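Sphingomyelinase-c (Listeria ivanovii, PDB 1ZWX) is a bacterial member of the DNase I-like endonuclease/exonuclease/phosphatase family, built on two mixed beta sheets. Local coordinates at residues T226-T231 with A242-L247; Y72-P77 with Q108-E113. One frame throughout, in Å; residues are numbered along the deposited sequence.

Contact 1: residues T226-T231 with A242-L247; sequences TWDPTT and AAPEYL
Trp227 and Glu245 clasp each other through two backbone bonds: Glu245 N gives its hydrogen to Trp227 O at 2.7 Å, almost straight, and Trp227 N returns one to Glu245 O at 3.0 Å. The tight part lies around this pair. Thr226 holds OG1 between its own N and carbonyl carbon (chi1 69°), where it accepts from Leu247 N at 3.0 Å; the same hydroxyl is hydrogen-bonded to Asp248 OD1, its stronger partner. Its methyl CG2 sits squarely over the centre of the Tyr246 ring, 3.9 Å from the centroid, a CH-pi contact. Threonine suits the place because one branch is polar and the other apolar, and both are used in a buried setting. Since Thr226 and Trp227 both face Glu245, the lone antiparallel bridge carries a classic beta bulge, joining the loops that flank helix 233-238 just ahead of strand 248-252.

With CG anti to the backbone N (chi1 -171°), the indole is sent edge-on toward Ala242 and Ala243, CH2 lying 3.7 Å from Ala242 CB; a phosphate ion lies near this side chain. Pro229 CG packs 3.3 Å from Ala242 O.

Beyond, the packing thins: on the exposed fringe Thr230 CG2 is 4.0 Å from Pro244 CG. Asp228 OD1 accepts hydrogen bonds from Thr230 N, an Asx turn, and from Thr230 OG1, both from the same face of the carboxylate plane.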
ATOM      1  N   THR A 226      11.777   2.059   4.448  1.00 28.83           N
ATOM      2  CA  THR A 226      10.622   1.188   4.597  1.00 26.68           C
ATOM      3  C   THR A 226      10.913  -0.218   4.063  1.00 27.20           C
ATOM      4  O   THR A 226      10.185  -1.159   4.368  1.00 25.74           O
ATOM      5  CB  THR A 226       9.385   1.768   3.891  1.00 26.56           C
ATOM      6  OG1 THR A 226       9.559   1.726   2.456  1.00 25.60           O
ATOM      7  CG2 THR A 226       9.139   3.218   4.372  1.00 24.05           C
ATOM      8  N   TRP A 227      11.983  -0.334   3.263  1.00 26.69           N
ATOM      9  CA  TRP A 227      12.413  -1.619   2.699  1.00 26.33           C
ATOM     10  C   TRP A 227      13.893  -1.685   3.066  1.00 26.81           C
ATOM     11  O   TRP A 227      14.721  -1.001   2.456  1.00 25.59           O
ATOM     12  CB  TRP A 227      12.156  -1.657   1.185  1.00 26.00           C
ATOM     13  CG  TRP A 227      12.373  -3.010   0.564  1.00 26.83           C
ATOM     14  CD1 TRP A 227      11.479  -4.037   0.474  1.00 27.13           C
ATOM     15  CD2 TRP A 227      13.582  -3.470  -0.061  1.00 26.51           C
ATOM     16  NE1 TRP A 227      12.063  -5.123  -0.163  1.00 26.04           N
ATOM     17  CE2 TRP A 227      13.356  -4.798  -0.490  1.00 27.71           C
ATOM     18  CE3 TRP A 227      14.848  -2.895  -0.258  1.00 26.47           C
ATOM     19  CZ2 TRP A 227      14.357  -5.568  -1.141  1.00 27.80           C
ATOM     20  CZ3 TRP A 227      15.847  -3.659  -0.896  1.00 27.62           C
ATOM     21  CH2 TRP A 227      15.590  -4.977  -1.323  1.00 27.65           C
ATOM     22  N   ASP A 228      14.198  -2.445   4.110  1.00 27.37           N
ATOM     23  CA  ASP A 228      15.531  -2.402   4.733  1.00 28.96           C
ATOM     24  C   ASP A 228      16.176  -3.773   4.951  1.00 29.36           C
ATOM     25  O   ASP A 228      15.950  -4.404   5.986  1.00 29.52           O
ATOM     26  CB  ASP A 228      15.466  -1.673   6.078  1.00 28.80           C
ATOM     27  CG  ASP A 228      16.808  -1.125   6.501  1.00 30.91           C
ATOM     28  OD1 ASP A 228      17.867  -1.623   6.039  1.00 33.41           O
ATOM     29  OD2 ASP A 228      16.818  -0.197   7.307  1.00 32.02           O
ATOM     30  N   PRO A 229      16.991  -4.241   3.980  1.00 30.23           N
ATOM     31  CA  PRO A 229      17.730  -5.506   4.219  1.00 30.61           C
ATOM     32  C   PRO A 229      18.743  -5.477   5.392  1.00 32.01           C
ATOM     33  O   PRO A 229      19.219  -6.540   5.816  1.00 32.95           O
ATOM     34  CB  PRO A 229      18.456  -5.748   2.885  1.00 30.35           C
ATOM     35  CG  PRO A 229      17.717  -4.908   1.868  1.00 29.57           C
ATOM     36  CD  PRO A 229      17.260  -3.693   2.638  1.00 29.88           C
ATOM     37  N   THR A 230      19.077  -4.298   5.921  1.00 32.53           N
ATOM     38  CA  THR A 230      19.993  -4.259   7.057  1.00 32.78           C
ATOM     39  C   THR A 230      19.310  -4.548   8.392  1.00 32.54           C
ATOM     40  O   THR A 230      19.988  -4.918   9.339  1.00 32.19           O
ATOM     41  CB  THR A 230      20.876  -2.960   7.133  1.00 33.49           C
ATOM     42  OG1 THR A 230      20.098  -1.829   7.551  1.00 35.18           O
ATOM     43  CG2 THR A 230      21.515  -2.652   5.829  1.00 32.74           C
ATOM     44  N   THR A 231      17.973  -4.418   8.466  1.00 31.40           N
ATOM     45  CA  THR A 231      17.225  -4.673   9.703  1.00 30.87           C
ATOM     46  C   THR A 231      16.101  -5.720   9.610  1.00 30.24           C
ATOM     47  O   THR A 231      15.688  -6.295  10.621  1.00 30.73           O
ATOM     48  CB  THR A 231      16.614  -3.344  10.271  1.00 31.00           C
ATOM     49  OG1 THR A 231      15.691  -2.789   9.317  1.00 32.54           O
ATOM     50  CG2 THR A 231      17.706  -2.307  10.568  1.00 31.37           C
ATOM     51  N   ALA A 242      21.227  -5.949  -0.920  1.00 37.80           N
ATOM     52  CA  ALA A 242      20.595  -4.790  -1.582  1.00 36.39           C
ATOM     53  C   ALA A 242      20.576  -3.552  -0.673  1.00 35.57           C
ATOM     54  O   ALA A 242      20.522  -3.674   0.549  1.00 35.30           O
ATOM     55  CB  ALA A 242      19.183  -5.161  -2.068  1.00 36.36           C
ATOM     56  N   ALA A 243      20.669  -2.365  -1.264  1.00 34.66           N
ATOM     57  CA  ALA A 243      20.631  -1.131  -0.489  1.00 34.26           C
ATOM     58  C   ALA A 243      19.207  -0.867   0.067  1.00 33.69           C
ATOM     59  O   ALA A 243      18.207  -1.121  -0.639  1.00 33.16           O
ATOM     60  CB  ALA A 243      21.099   0.042  -1.345  1.00 34.61           C
ATOM     61  N   PRO A 244      19.111  -0.382   1.326  1.00 33.15           N
ATOM     62  CA  PRO A 244      17.797  -0.026   1.884  1.00 32.30           C
ATOM     63  C   PRO A 244      17.117   1.042   1.024  1.00 31.04           C
ATOM     64  O   PRO A 244      17.805   1.883   0.437  1.00 30.25           O
ATOM     65  CB  PRO A 244      18.146   0.527   3.266  1.00 32.34           C
ATOM     66  CG  PRO A 244      19.481  -0.069   3.606  1.00 33.60           C
ATOM     67  CD  PRO A 244      20.200  -0.130   2.296  1.00 33.64           C
ATOM     68  N   GLU A 245      15.790   0.993   0.917  1.00 30.28           N
ATOM     69  CA  GLU A 245      15.047   1.981   0.138  1.00 30.01           C
ATOM     70  C   GLU A 245      13.871   2.524   0.950  1.00 28.73           C
ATOM     71  O   GLU A 245      13.452   1.898   1.921  1.00 28.04           O
ATOM     72  CB  GLU A 245      14.551   1.397  -1.199  1.00 29.77           C
ATOM     73  CG  GLU A 245      15.685   1.046  -2.210  1.00 32.61           C
ATOM     74  CD  GLU A 245      15.168   0.506  -3.544  1.00 34.73           C
ATOM     75  OE1 GLU A 245      14.384   1.214  -4.230  1.00 40.25           O
ATOM     76  OE2 GLU A 245      15.556  -0.628  -3.928  1.00 40.09           O
ATOM     77  N   TYR A 246      13.367   3.689   0.543  1.00 27.12           N
ATOM     78  CA  TYR A 246      12.191   4.321   1.155  1.00 26.28           C
ATOM     79  C   TYR A 246      11.130   4.428   0.061  1.00 24.92           C
ATOM     80  O   TYR A 246      11.268   5.224  -0.864  1.00 25.31           O
ATOM     81  CB  TYR A 246      12.561   5.707   1.732  1.00 26.62           C
ATOM     82  CG  TYR A 246      11.516   6.244   2.693  1.00 26.88           C
ATOM     83  CD1 TYR A 246      11.804   6.368   4.049  1.00 29.20           C
ATOM     84  CD2 TYR A 246      10.245   6.593   2.251  1.00 27.91           C
ATOM     85  CE1 TYR A 246      10.862   6.839   4.947  1.00 29.17           C
ATOM     86  CE2 TYR A 246       9.287   7.033   3.123  1.00 26.02           C
ATOM     87  CZ  TYR A 246       9.607   7.178   4.478  1.00 29.83           C
ATOM     88  OH  TYR A 246       8.668   7.656   5.365  1.00 27.95           O
ATOM     89  N   LEU A 247      10.102   3.579   0.125  1.00 23.58           N
ATOM     90  CA  LEU A 247       9.235   3.320  -1.025  1.00 22.74           C
ATOM     91  C   LEU A 247       7.735   3.479  -0.741  1.00 22.81           C
ATOM     92  O   LEU A 247       6.912   3.465  -1.670  1.00 21.93           O
ATOM     93  CB  LEU A 247       9.449   1.869  -1.494  1.00 23.62           C
ATOM     94  CG  LEU A 247      10.856   1.497  -1.999  1.00 23.01           C
ATOM     95  CD1 LEU A 247      10.895  -0.005  -2.345  1.00 20.96           C
ATOM     96  CD2 LEU A 247      11.234   2.355  -3.215  1.00 23.65           C
TER

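Contact 2: residues Y72-P77 with Q108-E113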
ATOM      1  N   TYR A  72     -12.333  -2.945  11.424  1.00 30.22           N
ATOM      2  CA  TYR A  72     -12.562  -2.242  10.170  1.00 28.66           C
ATOM      3  C   TYR A  72     -13.604  -2.960   9.323  1.00 28.13           C
ATOM      4  O   TYR A  72     -13.247  -3.603   8.337  1.00 27.10           O
ATOM      5  CB  TYR A  72     -11.234  -2.067   9.382  1.00 27.70           C
ATOM      6  CG  TYR A  72     -10.147  -1.437  10.215  1.00 26.67           C
ATOM      7  CD1 TYR A  72     -10.189  -0.074  10.539  1.00 25.20           C
ATOM      8  CD2 TYR A  72      -9.097  -2.206  10.725  1.00 22.67           C
ATOM      9  CE1 TYR A  72      -9.222   0.499  11.326  1.00 26.06           C
ATOM     10  CE2 TYR A  72      -8.122  -1.640  11.526  1.00 23.06           C
ATOM     11  CZ  TYR A  72      -8.201  -0.273  11.821  1.00 26.59           C
ATOM     12  OH  TYR A  72      -7.251   0.318  12.598  1.00 27.06           O
ATOM     13  N   PRO A  73     -14.911  -2.848   9.686  1.00 27.83           N
ATOM     14  CA  PRO A  73     -15.954  -3.583   8.967  1.00 26.84           C
ATOM     15  C   PRO A  73     -16.266  -3.141   7.550  1.00 26.64           C
ATOM     16  O   PRO A  73     -16.920  -3.888   6.823  1.00 26.71           O
ATOM     17  CB  PRO A  73     -17.222  -3.372   9.838  1.00 27.92           C
ATOM     18  CG  PRO A  73     -16.906  -2.260  10.731  1.00 27.92           C
ATOM     19  CD  PRO A  73     -15.453  -2.084  10.841  1.00 28.44           C
ATOM     20  N   HIS A  74     -15.861  -1.941   7.145  1.00 24.09           N
ATOM     21  CA  HIS A  74     -16.210  -1.486   5.817  1.00 23.58           C
ATOM     22  C   HIS A  74     -14.934  -1.622   4.990  1.00 22.71           C
ATOM     23  O   HIS A  74     -13.913  -1.038   5.371  1.00 21.16           O
ATOM     24  CB  HIS A  74     -16.679  -0.035   5.849  1.00 23.80           C
ATOM     25  CG  HIS A  74     -17.716   0.213   6.907  1.00 24.80           C
ATOM     26  ND1 HIS A  74     -19.034  -0.182   6.761  1.00 27.56           N
ATOM     27  CD2 HIS A  74     -17.607   0.724   8.156  1.00 26.03           C
ATOM     28  CE1 HIS A  74     -19.706   0.142   7.857  1.00 26.93           C
ATOM     29  NE2 HIS A  74     -18.864   0.684   8.721  1.00 25.60           N
ATOM     30  N   GLN A  75     -15.036  -2.425   3.929  1.00 22.99           N
ATOM     31  CA  GLN A  75     -13.878  -2.937   3.191  1.00 23.46           C
ATOM     32  C   GLN A  75     -14.137  -2.949   1.703  1.00 23.66           C
ATOM     33  O   GLN A  75     -15.275  -3.148   1.238  1.00 23.00           O
ATOM     34  CB  GLN A  75     -13.534  -4.386   3.615  1.00 23.78           C
ATOM     35  CG  GLN A  75     -13.309  -4.566   5.107  1.00 22.04           C
ATOM     36  CD  GLN A  75     -12.632  -5.882   5.482  1.00 22.79           C
ATOM     37  OE1 GLN A  75     -12.542  -6.792   4.660  1.00 25.26           O
ATOM     38  NE2 GLN A  75     -12.158  -5.979   6.729  1.00 22.99           N
ATOM     39  N   THR A  76     -13.060  -2.769   0.939  1.00 22.27           N
ATOM     40  CA  THR A  76     -13.138  -3.051  -0.479  1.00 21.98           C
ATOM     41  C   THR A  76     -12.687  -4.510  -0.698  1.00 21.51           C
ATOM     42  O   THR A  76     -12.018  -5.074   0.173  1.00 22.52           O
ATOM     43  CB  THR A  76     -12.156  -2.127  -1.298  1.00 20.91           C
ATOM     44  OG1 THR A  76     -10.820  -2.541  -1.021  1.00 20.70           O
ATOM     45  CG2 THR A  76     -12.321  -0.626  -0.929  1.00 18.52           C
ATOM     46  N   PRO A  77     -13.032  -5.105  -1.857  1.00 21.82           N
ATOM     47  CA  PRO A  77     -12.363  -6.346  -2.295  1.00 21.92           C
ATOM     48  C   PRO A  77     -10.867  -6.038  -2.565  1.00 22.92           C
ATOM     49  O   PRO A  77     -10.462  -4.860  -2.575  1.00 22.29           O
ATOM     50  CB  PRO A  77     -13.063  -6.688  -3.599  1.00 21.35           C
ATOM     51  CG  PRO A  77     -14.281  -5.881  -3.647  1.00 22.96           C
ATOM     52  CD  PRO A  77     -14.057  -4.659  -2.806  1.00 21.07           C
ATOM     53  N   GLN A 108     -12.909   1.910   9.496  1.00 25.92           N
ATOM     54  CA  GLN A 108     -13.944   1.885  10.538  1.00 27.06           C
ATOM     55  C   GLN A 108     -15.180   2.705  10.183  1.00 27.07           C
ATOM     56  O   GLN A 108     -16.195   2.599  10.894  1.00 26.79           O
ATOM     57  CB  GLN A 108     -13.397   2.288  11.896  1.00 28.60           C
ATOM     58  CG  GLN A 108     -12.851   3.645  11.993  1.00 31.66           C
ATOM     59  CD  GLN A 108     -12.590   4.041  13.430  1.00 36.61           C
ATOM     60  OE1 GLN A 108     -11.452   4.319  13.804  1.00 39.85           O
ATOM     61  NE2 GLN A 108     -13.655   4.075  14.256  1.00 37.24           N
ATOM     62  N   TRP A 109     -15.099   3.484   9.088  1.00 25.60           N
ATOM     63  CA  TRP A 109     -16.180   4.391   8.630  1.00 25.42           C
ATOM     64  C   TRP A 109     -16.877   3.904   7.395  1.00 24.84           C
ATOM     65  O   TRP A 109     -16.276   3.242   6.543  1.00 26.43           O
ATOM     66  CB  TRP A 109     -15.641   5.830   8.419  1.00 25.43           C
ATOM     67  CG  TRP A 109     -14.901   6.279   9.597  1.00 25.03           C
ATOM     68  CD1 TRP A 109     -13.541   6.341   9.737  1.00 25.12           C
ATOM     69  CD2 TRP A 109     -15.453   6.673  10.858  1.00 26.58           C
ATOM     70  NE1 TRP A 109     -13.215   6.735  10.998  1.00 25.68           N
ATOM     71  CE2 TRP A 109     -14.370   6.948  11.713  1.00 24.67           C
ATOM     72  CE3 TRP A 109     -16.772   6.808  11.351  1.00 26.87           C
ATOM     73  CZ2 TRP A 109     -14.540   7.382  13.027  1.00 25.21           C
ATOM     74  CZ3 TRP A 109     -16.946   7.235  12.663  1.00 25.97           C
ATOM     75  CH2 TRP A 109     -15.845   7.522  13.486  1.00 24.75           C
ATOM     76  N   PRO A 110     -18.165   4.213   7.269  1.00 24.80           N
ATOM     77  CA  PRO A 110     -18.864   3.737   6.118  1.00 24.49           C
ATOM     78  C   PRO A 110     -18.265   4.246   4.788  1.00 25.24           C
ATOM     79  O   PRO A 110     -17.883   5.423   4.672  1.00 24.35           O
ATOM     80  CB  PRO A 110     -20.281   4.267   6.312  1.00 24.69           C
ATOM     81  CG  PRO A 110     -20.176   5.326   7.299  1.00 25.45           C
ATOM     82  CD  PRO A 110     -19.046   4.984   8.187  1.00 24.75           C
ATOM     83  N   ILE A 111     -18.218   3.340   3.824  1.00 24.74           N
ATOM     84  CA  ILE A 111     -17.751   3.620   2.474  1.00 25.68           C
ATOM     85  C   ILE A 111     -18.968   3.916   1.583  1.00 25.49           C
ATOM     86  O   ILE A 111     -19.754   3.034   1.299  1.00 27.20           O
ATOM     87  CB  ILE A 111     -16.925   2.417   1.910  1.00 25.10           C
ATOM     88  CG1 ILE A 111     -15.662   2.183   2.740  1.00 25.84           C
ATOM     89  CG2 ILE A 111     -16.614   2.607   0.398  1.00 25.37           C
ATOM     90  CD1 ILE A 111     -14.894   0.844   2.389  1.00 25.46           C
ATOM     91  N   VAL A 112     -19.132   5.166   1.136  1.00 25.95           N
ATOM     92  CA  VAL A 112     -20.293   5.511   0.252  1.00 25.29           C
ATOM     93  C   VAL A 112     -20.016   5.352  -1.232  1.00 26.49           C
ATOM     94  O   VAL A 112     -20.937   5.344  -2.074  1.00 26.25           O
ATOM     95  CB  VAL A 112     -20.804   6.941   0.556  1.00 26.28           C
ATOM     96  CG1 VAL A 112     -21.289   7.014   2.022  1.00 25.76           C
ATOM     97  CG2 VAL A 112     -19.676   7.988   0.328  1.00 25.59           C
ATOM     98  N   GLU A 113     -18.722   5.230  -1.564  1.00 26.82           N
ATOM     99  CA  GLU A 113     -18.300   4.987  -2.930  1.00 27.61           C
ATOM    100  C   GLU A 113     -16.990   4.198  -2.930  1.00 25.43           C
ATOM    101  O   GLU A 113     -16.084   4.485  -2.144  1.00 24.70           O
ATOM    102  CB  GLU A 113     -18.069   6.314  -3.656  1.00 28.10           C
ATOM    103  CG  GLU A 113     -18.232   6.158  -5.146  1.00 35.16           C
ATOM    104  CD  GLU A 113     -18.031   7.471  -5.895  1.00 42.29           C
ATOM    105  OE1 GLU A 113     -18.315   8.566  -5.333  1.00 45.66           O
ATOM    106  OE2 GLU A 113     -17.593   7.388  -7.057  1.00 45.23           O
TER
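The imidazole of His74 lies flat against the backbone at Trp109 and Pro110. Pro110 CA stands over the centre of the ring, 3.8 Å from the centroid and only 8° off its normal, a CH-pi contact that uses the backbone carbon. His74 CD2 comes within 3.3 Å of Trp109 O, and Gln108 O lies near the plane of the ring at its edge. With CG anti to the carbonyl carbon (chi1 -49°), the ring is carried across to the facing chain; being planar, the imidazole can lie with its face on Pro110 CA while its CD2 reaches Trp109 O.

Alongside it, Ile111 reaches over with its longer branch, and CD1 ends 3.6 Å from both His74 C and Gln75 N. Isoleucine can cover peptide atoms in this way because its delta methyl extends well beyond the branch point. At the other end Tyr72 turns the edge of its ring, through CD1, to Gln108 N at 3.5 Å. No hydrogen bond joins the two segments; their contact is made by van der Waals packing and the CH-pi contact.

The second shell fixes the partners. Gln75 NE2 is hydrogen-bonded to Leu65 O and, at 3.1 Å, to Tyr72 O three residues back. Tyr72 OH is held by Met44 and Asn47, and Trp109 NE1 by Asp48. Backbone bonds tie His74 to Ser107, at the end of strand 104-107, and Pro110 to Met139 of strand 132-140. The short strand 74-75 is an outermost strand of one sheet, whereas 108-113 leads from its neighbour 104-107 into strand 111-118 of the other: a crossing between the two mixed sheets of the DNase I-like fold.

Contacts 1 and 2 lie on opposite sides of the chain's centre, their own centres about 32 Å apart and their nearest atoms about 19 Å, so neither touches the other. Both are partly buried, but contact 1 has four buried residues (Thr226, Pro229, Tyr246, Leu247) against two in contact 2 (Tyr72, Thr76). They share no segment: contact 1 brackets a short helix and leads into strand 248-252, an outermost strand of its sheet, whereas contact 2 lies where the chain passes between sheets. Their chemistry differs accordingly: contact 1 has backbone bonds plus one to a threonine hydroxyl, while the segments of contact 2 find backbone partners elsewhere and meet through side chains against main chain.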